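Local coordinates for protein dephospho-CoA kinase (Mycobacterium paratuberculosis, PDB 6N39) that probably catalyses the ATP-dependent phosphorylation of the 3'-hydroxyl of dephospho-CoA, the last step of coenzyme A synthesis, and carries a C-terminal GrpB-like (UPF0157) domain, at residues Ala177-Asp182 / Asn199-Pro204; Ala215-Arg220 / Gly336-Val341; Asp308-Val313 / Arg403-Ala408; Leu355-Trp360 / Ala369-Val374; Arg376-Arg381 / Asp387-Val392. All blocks are in the same frame, centred on the assembly; numbering follows the deposited sequence. Where two conformers were deposited one is given.

Interaction 1 (Ala177-Asp182 / Asn199-Pro204); sequences ADIWLD and NERIVP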
# COMPACT_ATOMS: atom_id res chain seq x y z
N ALA A 177 -0.01 -3.25 -7.92
CA ALA A 177 1.45 -3.15 -7.89
C ALA A 177 1.89 -1.73 -7.53
O ALA A 177 1.57 -0.77 -8.25
CB ALA A 177 2.05 -3.54 -9.23
N ASP A 178 2.65 -1.58 -6.44
CA ASP A 178 3.32 -0.31 -6.22
C ASP A 178 4.47 -0.13 -7.19
O ASP A 178 4.75 0.99 -7.64
CB ASP A 178 3.84 -0.22 -4.79
CG ASP A 178 2.72 -0.29 -3.78
OD1 ASP A 178 1.99 0.71 -3.64
OD2 ASP A 178 2.51 -1.37 -3.19
N ILE A 179 5.16 -1.23 -7.51
CA ILE A 179 6.26 -1.21 -8.46
C ILE A 179 5.97 -2.27 -9.52
O ILE A 179 5.76 -3.45 -9.19
CB ILE A 179 7.61 -1.46 -7.79
CG1 ILE A 179 7.91 -0.33 -6.78
CG2 ILE A 179 8.71 -1.55 -8.82
CD1 ILE A 179 9.03 -0.64 -5.81
N TRP A 180 5.91 -1.84 -10.77
CA TRP A 180 5.47 -2.63 -11.92
C TRP A 180 6.71 -2.80 -12.78
O TRP A 180 7.13 -1.85 -13.46
CB TRP A 180 4.35 -1.88 -12.63
CG TRP A 180 3.71 -2.54 -13.80
CD1 TRP A 180 3.60 -2.03 -15.06
CD2 TRP A 180 3.04 -3.80 -13.81
NE1 TRP A 180 2.91 -2.91 -15.87
CE2 TRP A 180 2.56 -4.01 -15.12
CE3 TRP A 180 2.81 -4.79 -12.85
CZ2 TRP A 180 1.88 -5.16 -15.49
CZ3 TRP A 180 2.13 -5.92 -13.22
CH2 TRP A 180 1.67 -6.10 -14.53
N LEU A 181 7.30 -3.99 -12.78
CA LEU A 181 8.67 -4.17 -13.22
C LEU A 181 8.72 -5.09 -14.44
O LEU A 181 8.33 -6.26 -14.36
CB LEU A 181 9.50 -4.72 -12.05
CG LEU A 181 10.98 -4.44 -12.00
CD1 LEU A 181 11.49 -4.66 -10.59
CD2 LEU A 181 11.64 -5.39 -12.98
N ASP A 182 9.21 -4.55 -15.56
CA ASP A 182 9.17 -5.24 -16.85
C ASP A 182 10.40 -6.12 -16.99
O ASP A 182 11.53 -5.63 -16.97
CB ASP A 182 9.08 -4.22 -17.99
CG ASP A 182 8.90 -4.86 -19.37
OD1 ASP A 182 9.00 -6.10 -19.50
OD2 ASP A 182 8.65 -4.12 -20.33
N ASN A 199 18.14 0.98 -4.82
CA ASN A 199 18.86 2.19 -4.42
C ASN A 199 17.94 3.40 -4.35
O ASN A 199 18.11 4.27 -3.50
CB ASN A 199 19.99 2.51 -5.40
CG ASN A 199 21.17 1.55 -5.30
OD1 ASN A 199 21.17 0.59 -4.53
ND2 ASN A 199 22.20 1.80 -6.11
N GLU A 200 17.00 3.52 -5.29
CA GLU A 200 16.24 4.76 -5.40
C GLU A 200 14.97 4.77 -4.56
O GLU A 200 14.45 5.85 -4.27
CB GLU A 200 15.88 5.03 -6.86
CG GLU A 200 17.09 5.47 -7.69
CD GLU A 200 16.83 5.41 -9.19
OE1 GLU A 200 15.65 5.37 -9.60
OE2 GLU A 200 17.81 5.38 -9.96
N ARG A 201 14.48 3.60 -4.14
CA ARG A 201 13.20 3.56 -3.46
C ARG A 201 13.25 2.71 -2.19
O ARG A 201 12.83 3.17 -1.12
CB ARG A 201 12.12 3.04 -4.41
CG ARG A 201 10.74 3.49 -3.99
CD ARG A 201 9.71 3.29 -5.05
NE ARG A 201 8.38 3.37 -4.46
CZ ARG A 201 7.26 3.24 -5.14
NH1 ARG A 201 7.31 3.04 -6.46
NH2 ARG A 201 6.10 3.34 -4.51
N ILE A 202 13.79 1.50 -2.26
CA ILE A 202 13.71 0.61 -1.11
C ILE A 202 14.67 1.04 -0.01
O ILE A 202 14.29 1.10 1.16
CB ILE A 202 13.95 -0.85 -1.55
CG1 ILE A 202 12.78 -1.31 -2.43
CG2 ILE A 202 14.03 -1.76 -0.32
CD1 ILE A 202 13.01 -2.63 -3.13
N VAL A 203 15.93 1.35 -0.37
CA VAL A 203 16.89 1.79 0.65
C VAL A 203 16.39 3.02 1.41
O VAL A 203 16.35 2.98 2.65
CB VAL A 203 18.28 2.00 0.03
CG1 VAL A 203 19.14 2.86 0.93
CG2 VAL A 203 18.98 0.64 -0.25
N PRO A 204 16.00 4.12 0.75
CA PRO A 204 15.51 5.27 1.53
C PRO A 204 14.19 4.99 2.25
O PRO A 204 13.99 5.51 3.35
CB PRO A 204 15.37 6.38 0.48
CG PRO A 204 15.28 5.67 -0.84
CD PRO A 204 16.09 4.42 -0.69
O HOH W 1 4.05 3.61 -6.37
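Arg-201 reaches from helix 187-210 to Ile-179 and to the carbonyl of Asp-178, where the chain enters strand 179-182, an outermost strand of the five-stranded parallel sheet in the P-loop kinase fold. Van der Waals contact comes from the isoleucine. Ile-179 sends its CG1 branch toward the helix, and CG1 lies over one face of the Arg-201 guanidinium, 3.4 Å from NH1. Ile-179 CD1 follows the arm back and reaches Arg-201 CD at 4.1 Å, the two side chains running past each other in opposite directions. That reach is possible because the arginine is extended from CG to NE, with CG anti to the backbone N (chi1 -156°).

Charge pairing is settled elsewhere. Arg-201 NH2 makes a salt bridge to Asp-334, in the loop before strand 339-345, while the Asp-178 carboxylate is held by Arg-238 and the backbone N of Val-135. The arginine therefore ties the edge of the kinase sheet to the GrpB-like part of the chain.

Direct polar contact is weak: Arg-201 NH1 donates to Asp-178 O over 3.5 Å at 138°. A water does better, lying in the guanidinium plane, accepting from Arg-201 NH2 at 2.8 Å and donating to Asp-178 O at 3.0 Å.

Interaction 2 (Ala215-Arg220 / Gly336-Val341); sequences ARAPVR and GRPTNV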
# COMPACT_ATOMS: atom_id res chain seq x y z
N ALA A 215 8.89 11.08 3.67
CA ALA A 215 9.33 11.51 2.34
C ALA A 215 8.43 12.64 1.85
O ALA A 215 7.26 12.42 1.53
CB ALA A 215 9.30 10.34 1.36
N ARG A 216 8.98 13.84 1.74
CA ARG A 216 8.19 14.99 1.30
C ARG A 216 8.24 15.13 -0.22
O ARG A 216 9.21 14.73 -0.86
CB ARG A 216 8.68 16.27 1.98
CG ARG A 216 8.40 16.27 3.48
CD ARG A 216 8.95 17.50 4.19
NE ARG A 216 8.53 17.55 5.59
CZ ARG A 216 9.09 16.84 6.57
NH1 ARG A 216 10.09 16.01 6.31
NH2 ARG A 216 8.63 16.95 7.81
N ALA A 217 7.14 15.66 -0.80
CA ALA A 217 7.09 15.91 -2.24
C ALA A 217 7.54 17.34 -2.53
O ALA A 217 7.52 18.19 -1.64
CB ALA A 217 5.68 15.69 -2.77
N PRO A 218 7.97 17.63 -3.75
CA PRO A 218 8.41 19.00 -4.06
C PRO A 218 7.23 19.96 -4.03
O PRO A 218 6.07 19.56 -4.02
CB PRO A 218 9.00 18.90 -5.47
CG PRO A 218 9.15 17.43 -5.73
CD PRO A 218 8.10 16.74 -4.91
N VAL A 219 7.55 21.26 -4.01
CA VAL A 219 6.51 22.28 -4.02
C VAL A 219 5.94 22.50 -5.42
O VAL A 219 4.99 23.27 -5.57
CB VAL A 219 7.07 23.58 -3.43
CG1 VAL A 219 5.96 24.53 -2.98
CG2 VAL A 219 7.98 23.25 -2.26
N ARG A 220 6.48 21.83 -6.43
CA ARG A 220 6.05 22.08 -7.81
C ARG A 220 4.66 21.52 -8.05
O ARG A 220 4.39 20.35 -7.79
CB ARG A 220 7.05 21.47 -8.79
N GLY A 336 8.92 7.13 -3.33
CA GLY A 336 8.19 6.94 -4.57
C GLY A 336 6.71 7.28 -4.51
O GLY A 336 6.06 7.30 -5.56
N ARG A 337 6.14 7.55 -3.34
CA ARG A 337 4.71 7.87 -3.23
C ARG A 337 4.45 8.71 -1.98
O ARG A 337 3.85 8.25 -1.00
CB ARG A 337 3.88 6.58 -3.20
CG ARG A 337 2.34 6.78 -3.16
CD ARG A 337 1.82 7.69 -4.28
NE ARG A 337 1.98 9.11 -3.94
CZ ARG A 337 2.01 10.08 -4.85
NH1 ARG A 337 1.89 9.79 -6.15
NH2 ARG A 337 2.20 11.34 -4.47
N PRO A 338 4.87 9.97 -1.99
CA PRO A 338 4.52 10.87 -0.88
C PRO A 338 3.02 10.87 -0.63
O PRO A 338 2.20 10.95 -1.56
CB PRO A 338 5.02 12.24 -1.36
CG PRO A 338 6.16 11.91 -2.30
CD PRO A 338 5.69 10.65 -3.02
N THR A 339 2.66 10.77 0.65
CA THR A 339 1.30 10.57 1.12
C THR A 339 1.16 11.21 2.50
O THR A 339 1.99 10.95 3.37
CB THR A 339 0.97 9.06 1.26
OG1 THR A 339 1.36 8.34 0.08
CG2 THR A 339 -0.50 8.83 1.55
N ASN A 340 0.11 12.00 2.71
CA ASN A 340 -0.27 12.47 4.03
C ASN A 340 -1.46 11.67 4.54
O ASN A 340 -2.41 11.44 3.80
CB ASN A 340 -0.65 13.96 4.01
CG ASN A 340 0.49 14.84 3.66
OD1 ASN A 340 1.63 14.59 4.04
ND2 ASN A 340 0.19 15.92 2.94
N VAL A 341 -1.41 11.24 5.80
CA VAL A 341 -2.49 10.47 6.39
C VAL A 341 -2.98 11.23 7.61
O VAL A 341 -2.37 11.18 8.68
CB VAL A 341 -2.06 9.04 6.76
CG1 VAL A 341 -3.21 8.27 7.40
CG2 VAL A 341 -1.57 8.29 5.53
O HOH W 2 5.15 11.09 2.40
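Pro-338 presses its ring against the connecting loop at Ala-217, and this is the tight part of the contact. The methyl CB of Ala-217 sits 3.8 Å from Pro-338 CB and equally close to CG, and Ala-215 O comes up to the same ring, 3.7 Å from CB. The backbones are near enough here for the CA atoms of Ala-217 and Pro-338 to be 5.8 Å apart.

The solvent side is looser: the exposed Arg-216 starts out away from the strand. Separately, a water bridges the two backbones, donating to Ala-215 O at 2.6 Å and accepting from Thr-339 N at 3.1 Å.

The carbonyl of Pro-338 is held by the residue before it: Arg-337 grips Pro-338 O side-on with NE (3.0 Å) and NH2 (2.9 Å), NH2 on a lone pair in the carbonyl plane and NE above it. NH2 also makes a salt bridge to Asp-268. The arrangement places the linker that follows helix 187-210 against the start of strand 339-345, an inner strand of the mixed four-stranded sheet of the GrpB-like domain.

Interaction 3 (Asp308-Val313 / Arg403-Ala408); sequences DARSTV and RAWDWA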
# COMPACT_ATOMS: atom_id res chain seq x y z
N ASP A 308 -16.71 29.87 14.15
CA ASP A 308 -18.02 29.29 13.86
C ASP A 308 -17.86 27.97 13.12
O ASP A 308 -18.30 27.80 11.98
CB ASP A 308 -18.90 30.26 13.06
CG ASP A 308 -20.35 29.78 12.95
OD1 ASP A 308 -20.77 28.93 13.77
OD2 ASP A 308 -21.06 30.25 12.04
N ALA A 309 -17.18 27.04 13.80
CA ALA A 309 -16.90 25.72 13.25
C ALA A 309 -18.19 24.96 12.94
O ALA A 309 -19.16 25.03 13.70
CB ALA A 309 -16.04 24.91 14.24
N ARG A 310 -18.18 24.22 11.84
CA ARG A 310 -19.40 23.59 11.35
C ARG A 310 -19.26 22.07 11.30
O ARG A 310 -18.17 21.53 11.08
CB ARG A 310 -19.75 24.10 9.95
CG ARG A 310 -19.91 25.60 9.85
CD ARG A 310 -21.15 26.07 10.59
NE ARG A 310 -22.30 25.21 10.32
CZ ARG A 310 -23.11 25.35 9.27
NH1 ARG A 310 -22.91 26.30 8.38
NH2 ARG A 310 -24.13 24.51 9.12
N SER A 311 -20.38 21.38 11.50
CA SER A 311 -20.45 19.94 11.35
C SER A 311 -21.87 19.56 10.98
O SER A 311 -22.82 20.27 11.33
CB SER A 311 -20.07 19.21 12.64
OG SER A 311 -20.10 17.80 12.46
N THR A 312 -22.03 18.42 10.27
CA THR A 312 -23.37 17.86 10.12
C THR A 312 -23.78 17.03 11.32
O THR A 312 -24.91 16.53 11.35
CB THR A 312 -23.50 17.01 8.83
OG1 THR A 312 -22.64 15.86 8.89
CG2 THR A 312 -23.16 17.83 7.59
N VAL A 313 -22.89 16.85 12.29
CA VAL A 313 -23.23 16.19 13.55
C VAL A 313 -23.56 17.29 14.56
O VAL A 313 -22.72 18.15 14.84
CB VAL A 313 -22.09 15.29 14.03
CG1 VAL A 313 -22.42 14.70 15.41
CG2 VAL A 313 -21.85 14.17 13.03
N ARG A 403 -17.66 29.32 2.28
CA ARG A 403 -18.42 29.08 1.06
C ARG A 403 -18.80 27.61 0.94
O ARG A 403 -19.93 27.29 0.55
CB ARG A 403 -17.61 29.52 -0.16
CG ARG A 403 -17.48 31.03 -0.33
CD ARG A 403 -16.16 31.38 -1.00
NE ARG A 403 -16.12 30.93 -2.39
CZ ARG A 403 -15.01 30.87 -3.12
NH1 ARG A 403 -13.84 31.19 -2.58
NH2 ARG A 403 -15.06 30.47 -4.38
N ALA A 404 -17.86 26.71 1.23
CA ALA A 404 -18.16 25.29 1.22
C ALA A 404 -19.33 24.98 2.15
O ALA A 404 -20.24 24.22 1.78
CB ALA A 404 -16.93 24.48 1.63
N TRP A 405 -19.33 25.56 3.35
CA TRP A 405 -20.43 25.25 4.25
C TRP A 405 -21.73 25.92 3.82
O TRP A 405 -22.81 25.37 4.06
CB TRP A 405 -20.05 25.60 5.69
CG TRP A 405 -19.26 24.46 6.29
CD1 TRP A 405 -17.91 24.43 6.55
CD2 TRP A 405 -19.77 23.17 6.65
NE1 TRP A 405 -17.56 23.19 7.06
CE2 TRP A 405 -18.68 22.41 7.14
CE3 TRP A 405 -21.05 22.59 6.64
CZ2 TRP A 405 -18.84 21.10 7.60
CZ3 TRP A 405 -21.19 21.29 7.09
CH2 TRP A 405 -20.09 20.57 7.57
N ASP A 406 -21.66 27.07 3.14
CA ASP A 406 -22.87 27.64 2.55
C ASP A 406 -23.46 26.70 1.52
O ASP A 406 -24.68 26.46 1.48
CB ASP A 406 -22.55 28.99 1.91
CG ASP A 406 -22.73 30.15 2.86
OD1 ASP A 406 -23.50 30.00 3.83
OD2 ASP A 406 -22.11 31.21 2.63
N TRP A 407 -22.60 26.15 0.66
CA TRP A 407 -23.05 25.18 -0.34
C TRP A 407 -23.62 23.93 0.34
O TRP A 407 -24.62 23.37 -0.12
CB TRP A 407 -21.87 24.81 -1.25
CG TRP A 407 -22.18 23.74 -2.25
CD1 TRP A 407 -22.75 23.91 -3.48
CD2 TRP A 407 -21.93 22.34 -2.11
NE1 TRP A 407 -22.88 22.69 -4.11
CE2 TRP A 407 -22.37 21.72 -3.29
CE3 TRP A 407 -21.37 21.56 -1.10
CZ2 TRP A 407 -22.28 20.34 -3.48
CZ3 TRP A 407 -21.27 20.19 -1.29
CH2 TRP A 407 -21.73 19.60 -2.47
N ALA A 408 -22.97 23.48 1.42
CA ALA A 408 -23.46 22.29 2.12
C ALA A 408 -24.84 22.54 2.71
O ALA A 408 -25.72 21.67 2.64
CB ALA A 408 -22.49 21.88 3.23
O HOH W 3 -16.10 21.90 9.39
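The irregular loop 308-313 is fastened to the last helix, 386-411, by a CH-pi contact in which the aliphatic start of Arg-310 lies over one face of the Trp-405 indole. Its CB is 3.5 Å from the centroid of the five-membered ring and only 13° off the normal. From there the arginine bends at chi2 and chi3, bringing its guanidinium to the rim of the indole near CE3, the planes 37° apart; Trp-405 CE3 lies 4.3 Å from the guanidinium plane. Salt bridges from NE to Asp-317 and from NH1 to Asp-409 probably help to hold that bent shape.

In the GrpB-like domain this same helix packs on helix 349-363, so the indole is buried between Leu-356 and the loop. Farther along the loop, Ser-311 CA approaches Trp-405 CH2 at 3.8 Å, and Thr-312 CG2 meets CZ3 at 4.0 Å. Ser-311 OG accepts from Val-313 N at 3.0 Å, forming an ST turn in the loop; the same hydroxyl also bonds to Gly-347 O. At the indole nitrogen, a water donates to Arg-310 O (2.7 Å) and accepts a weak bond from Trp-405 NE1.

Interaction 4 (Leu355-Trp360 / Ala369-Val374); sequences LLFVDW and ADYLAV. With ACT (acetate ion), chain C.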
# COMPACT_ATOMS: atom_id res chain seq x y z
N LEU A 355 -13.88 16.00 3.96
CA LEU A 355 -14.78 15.34 3.01
C LEU A 355 -15.58 16.36 2.19
O LEU A 355 -15.74 16.22 0.95
CB LEU A 355 -15.72 14.41 3.79
CG LEU A 355 -15.06 13.31 4.65
CD1 LEU A 355 -16.08 12.56 5.49
CD2 LEU A 355 -14.28 12.30 3.79
N LEU A 356 -16.05 17.41 2.87
CA LEU A 356 -16.86 18.42 2.21
C LEU A 356 -16.07 19.13 1.11
O LEU A 356 -16.62 19.44 0.05
CB LEU A 356 -17.37 19.44 3.23
CG LEU A 356 -18.03 20.71 2.68
CD1 LEU A 356 -19.25 20.36 1.82
CD2 LEU A 356 -18.44 21.72 3.79
N PHE A 357 -14.80 19.43 1.36
CA PHE A 357 -13.99 20.21 0.42
C PHE A 357 -13.92 19.52 -0.93
O PHE A 357 -14.10 20.17 -1.98
CB PHE A 357 -12.59 20.39 1.04
CG PHE A 357 -11.67 21.33 0.30
CD1 PHE A 357 -11.87 22.70 0.32
CD2 PHE A 357 -10.56 20.83 -0.37
CE1 PHE A 357 -11.00 23.56 -0.34
CE2 PHE A 357 -9.69 21.68 -1.02
CZ PHE A 357 -9.91 23.05 -1.01
N VAL A 358 -13.73 18.20 -0.93
CA VAL A 358 -13.74 17.44 -2.18
C VAL A 358 -15.09 17.54 -2.87
O VAL A 358 -15.17 17.81 -4.08
CB VAL A 358 -13.36 15.97 -1.92
CG1 VAL A 358 -13.46 15.18 -3.21
CG2 VAL A 358 -11.96 15.88 -1.34
N ASP A 359 -16.18 17.28 -2.13
CA ASP A 359 -17.49 17.29 -2.81
C ASP A 359 -17.83 18.68 -3.35
O ASP A 359 -18.36 18.83 -4.47
CB ASP A 359 -18.58 16.79 -1.87
CG ASP A 359 -18.53 15.29 -1.67
OD1 ASP A 359 -17.99 14.62 -2.57
OD2 ASP A 359 -19.02 14.78 -0.65
N TRP A 360 -17.52 19.71 -2.56
CA TRP A 360 -17.79 21.09 -2.94
C TRP A 360 -17.04 21.45 -4.21
O TRP A 360 -17.64 21.88 -5.20
CB TRP A 360 -17.43 22.01 -1.77
CG TRP A 360 -17.49 23.47 -2.09
CD1 TRP A 360 -18.57 24.17 -2.53
CD2 TRP A 360 -16.42 24.41 -1.97
NE1 TRP A 360 -18.24 25.49 -2.70
CE2 TRP A 360 -16.92 25.67 -2.36
CE3 TRP A 360 -15.08 24.32 -1.58
CZ2 TRP A 360 -16.14 26.82 -2.38
CZ3 TRP A 360 -14.30 25.47 -1.59
CH2 TRP A 360 -14.84 26.70 -1.99
N ALA A 369 -11.54 26.98 -10.05
CA ALA A 369 -10.68 27.95 -10.73
C ALA A 369 -10.05 28.92 -9.73
O ALA A 369 -8.86 29.23 -9.82
CB ALA A 369 -11.48 28.69 -11.80
N ASP A 370 -10.86 29.44 -8.80
CA ASP A 370 -10.32 30.31 -7.75
C ASP A 370 -9.19 29.63 -7.00
O ASP A 370 -8.12 30.22 -6.78
CB ASP A 370 -11.42 30.70 -6.76
CG ASP A 370 -12.37 31.73 -7.31
OD1 ASP A 370 -12.11 32.28 -8.40
OD2 ASP A 370 -13.40 31.98 -6.65
N TYR A 371 -9.41 28.37 -6.60
CA TYR A 371 -8.40 27.64 -5.84
C TYR A 371 -7.13 27.46 -6.66
O TYR A 371 -6.02 27.64 -6.15
CB TYR A 371 -8.97 26.29 -5.40
CG TYR A 371 -8.09 25.50 -4.46
CD1 TYR A 371 -7.27 26.14 -3.54
CD2 TYR A 371 -8.10 24.11 -4.47
CE1 TYR A 371 -6.47 25.42 -2.66
CE2 TYR A 371 -7.30 23.37 -3.60
CZ TYR A 371 -6.49 24.04 -2.69
OH TYR A 371 -5.69 23.34 -1.82
N LEU A 372 -7.28 27.10 -7.94
CA LEU A 372 -6.12 26.93 -8.80
C LEU A 372 -5.33 28.23 -8.91
O LEU A 372 -4.09 28.20 -8.86
CB LEU A 372 -6.56 26.46 -10.18
CG LEU A 372 -5.39 26.32 -11.15
CD1 LEU A 372 -4.41 25.27 -10.65
CD2 LEU A 372 -5.87 25.99 -12.55
N ALA A 373 -6.01 29.36 -9.05
CA ALA A 373 -5.29 30.63 -9.17
C ALA A 373 -4.53 30.94 -7.88
O ALA A 373 -3.39 31.43 -7.93
CB ALA A 373 -6.26 31.76 -9.51
N VAL A 374 -5.14 30.65 -6.73
CA VAL A 374 -4.42 30.84 -5.47
C VAL A 374 -3.17 29.97 -5.43
O VAL A 374 -2.09 30.42 -5.03
CB VAL A 374 -5.34 30.55 -4.27
CG1 VAL A 374 -4.51 30.51 -3.00
CG2 VAL A 374 -6.43 31.60 -4.14
C ACT C . -5.64 20.11 -0.84
O ACT C . -5.92 20.80 -1.86
OXT ACT C . -5.09 18.98 -0.79
CH3 ACT C . -6.00 20.75 0.57
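Phe-357 drives the edge of its ring into the face of Tyr-371 in a T-shaped pair that joins helices 349-363 and 365-382 of the GrpB-like domain. The planes stand at 81° with centroids 5.4 Å apart. Phe-357 CZ does the touching, 3.7 Å from Tyr-371 CE2 and set off toward the rim of the tyrosine ring rather than over its middle.

The helix backbones stay well apart, 11.2 Å between the CA atoms of Phe-357 and Tyr-371, and between these two segments the contact is made by the two rings. Both have CG anti to the backbone N (chi1 -172° in each), which carries each ring out from its helix toward the other.

Around the tyrosine, Trp-396 of helix 386-411 stacks with Tyr-371, and Lys-393 from that helix hydrogen-bonds to its hydroxyl. An acetate, probably from the crystallisation liquor, lies beside the pair and is also hydrogen-bonded to Ser-255 OG. Its O atom lies in the tyrosine ring plane, accepting from Tyr-371 OH at 2.6 Å and approaching Phe-357 CE2 at 4.0 Å.

Interaction 5 (Arg376-Arg381 / Asp387-Val392); sequences RSAEQR and DAYVAV. With ACT (acetate ion), chain F; ACT (acetate ion), chain G.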
# COMPACT_ATOMS: atom_id res chain seq x y z
N ARG A 376 -1.39 28.76 -7.94
CA ARG A 376 -0.37 29.26 -8.85
C ARG A 376 0.33 30.48 -8.27
O ARG A 376 1.56 30.62 -8.40
CB ARG A 376 -0.99 29.62 -10.20
CG ARG A 376 -1.59 28.43 -10.93
CD ARG A 376 -0.74 28.03 -12.11
NE ARG A 376 -1.26 26.85 -12.80
CZ ARG A 376 -2.33 26.85 -13.60
NH1 ARG A 376 -2.71 25.73 -14.19
NH2 ARG A 376 -3.01 27.97 -13.81
N SER A 377 -0.42 31.37 -7.63
CA SER A 377 0.23 32.52 -7.01
C SER A 377 1.17 32.07 -5.91
O SER A 377 2.31 32.56 -5.80
CB SER A 377 -0.82 33.49 -6.48
OG SER A 377 -0.21 34.60 -5.85
N ALA A 378 0.73 31.11 -5.09
CA ALA A 378 1.57 30.59 -4.02
C ALA A 378 2.84 29.96 -4.57
O ALA A 378 3.93 30.20 -4.05
CB ALA A 378 0.79 29.58 -3.18
N GLU A 379 2.71 29.14 -5.62
CA GLU A 379 3.90 28.52 -6.20
C GLU A 379 4.85 29.56 -6.74
O GLU A 379 6.07 29.48 -6.50
CB GLU A 379 3.50 27.54 -7.31
CG GLU A 379 4.68 26.74 -7.87
CD GLU A 379 4.33 25.95 -9.13
OE1 GLU A 379 5.04 24.98 -9.45
OE2 GLU A 379 3.34 26.33 -9.81
N GLN A 380 4.32 30.57 -7.44
CA GLN A 380 5.17 31.62 -8.01
C GLN A 380 5.93 32.36 -6.92
O GLN A 380 7.13 32.62 -7.06
CB GLN A 380 4.32 32.60 -8.83
CG GLN A 380 5.11 33.46 -9.80
CD GLN A 380 5.48 32.71 -11.07
OE1 GLN A 380 5.03 31.58 -11.28
NE2 GLN A 380 6.28 33.34 -11.92
N ARG A 381 5.26 32.69 -5.82
CA ARG A 381 5.91 33.51 -4.80
C ARG A 381 6.79 32.68 -3.86
O ARG A 381 7.80 33.19 -3.36
CB ARG A 381 4.86 34.28 -4.02
CG ARG A 381 4.09 35.25 -4.92
CD ARG A 381 2.72 35.58 -4.37
NE ARG A 381 2.79 36.43 -3.19
CZ ARG A 381 1.73 36.75 -2.45
NH1 ARG A 381 0.53 36.28 -2.78
NH2 ARG A 381 1.88 37.52 -1.39
N ASP A 387 7.15 26.49 3.34
CA ASP A 387 6.54 27.37 4.33
C ASP A 387 5.89 28.58 3.68
O ASP A 387 4.74 28.93 3.99
CB ASP A 387 7.58 27.80 5.37
CG ASP A 387 8.00 26.67 6.29
OD1 ASP A 387 7.41 25.57 6.21
OD2 ASP A 387 8.92 26.88 7.11
N ALA A 388 6.62 29.24 2.77
CA ALA A 388 6.07 30.40 2.07
C ALA A 388 4.83 30.01 1.26
O ALA A 388 3.87 30.78 1.18
CB ALA A 388 7.13 31.01 1.16
N TYR A 389 4.86 28.82 0.66
CA TYR A 389 3.71 28.33 -0.10
C TYR A 389 2.49 28.17 0.79
O TYR A 389 1.38 28.64 0.47
CB TYR A 389 4.10 27.01 -0.78
CG TYR A 389 3.03 26.39 -1.62
CD1 TYR A 389 2.79 26.83 -2.92
CD2 TYR A 389 2.25 25.36 -1.12
CE1 TYR A 389 1.79 26.26 -3.69
CE2 TYR A 389 1.26 24.78 -1.88
CZ TYR A 389 1.03 25.23 -3.16
OH TYR A 389 0.03 24.65 -3.89
N VAL A 390 2.67 27.52 1.94
CA VAL A 390 1.60 27.34 2.91
C VAL A 390 1.06 28.69 3.37
O VAL A 390 -0.16 28.90 3.46
CB VAL A 390 2.09 26.49 4.10
CG1 VAL A 390 1.06 26.48 5.24
CG2 VAL A 390 2.41 25.06 3.65
N ALA A 391 1.96 29.63 3.67
CA ALA A 391 1.55 30.95 4.13
C ALA A 391 0.72 31.68 3.08
O ALA A 391 -0.29 32.32 3.42
CB ALA A 391 2.77 31.80 4.51
N VAL A 392 1.12 31.62 1.81
CA VAL A 392 0.35 32.34 0.79
C VAL A 392 -1.03 31.70 0.61
O VAL A 392 -2.03 32.40 0.48
CB VAL A 392 1.13 32.42 -0.54
CG1 VAL A 392 0.24 32.98 -1.64
CG2 VAL A 392 2.34 33.31 -0.37
C ACT F . 0.33 24.16 -13.67
O ACT F . 0.71 25.15 -12.96
OXT ACT F . -0.75 24.03 -14.33
CH3 ACT F . 1.33 22.93 -13.72
C ACT G . -1.92 21.54 -3.27
O ACT G . -1.33 22.64 -3.00
OXT ACT G . -2.10 20.95 -4.40
CH3 ACT G . -2.55 20.79 -2.04
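Helices 365-382 and 386-411 form a helical hairpin in the GrpB-like domain, and this contact lies near its turn. The segment axes run roughly antiparallel, at 147°, and come within 8.4 Å. The small Ala-378 is consistent with such closeness; its side chain fits between Tyr-389 and Val-392, one helical turn apart. Ala-378 CB is 3.4 Å from Tyr-389 CD1 and 3.8 Å from Val-392 CG1.

The tyrosine, with CG anti to its own N (chi1 -179°), leans across helix 365-382, bringing the backbone N of Glu-379 close to its ring edge. Glu-379 itself points its carboxylate elsewhere, OE1 accepting from Leu-221 N. On the other flank Arg-381 bends at chi3 and lays its guanidinium across Val-392: CG2 sits over the centre of one face, 4.1 Å above the plane, while CG1 meets NH1 at 3.5 Å.

Two acetates, probably from the crystallisation liquor, lie nearby. One is gripped by Arg-376 through two near-parallel bonds, NE to O and NH1 to OXT, each 2.6 Å. The other receives Tyr-389 OH on its O atom at 2.6 Å, the oxygen lying in the plane of the phenol ring.

Overall arrangement
From the N terminus, the first closure is interaction 1, a short one joining the last strand of the kinase sheet to helix 187-210. Just after that helix, interaction 2 closes a long loop, bringing 215-220 onto strand 339-345; it touches interaction 1 where Arg-201 packs on Gly-336 and Arg-337, so kinase and GrpB-like parts meet there. Interaction 3 opens inside that loop and closes beyond it, so the two cross. Nested within interaction 3, interactions 4 and 5 follow in series, linking the three C-terminal helices in turn. Arg-403 and Asp-370 join interactions 3 and 4 by a salt bridge, while Val-219 on Tyr-389 connects interaction 5 back to interaction 2.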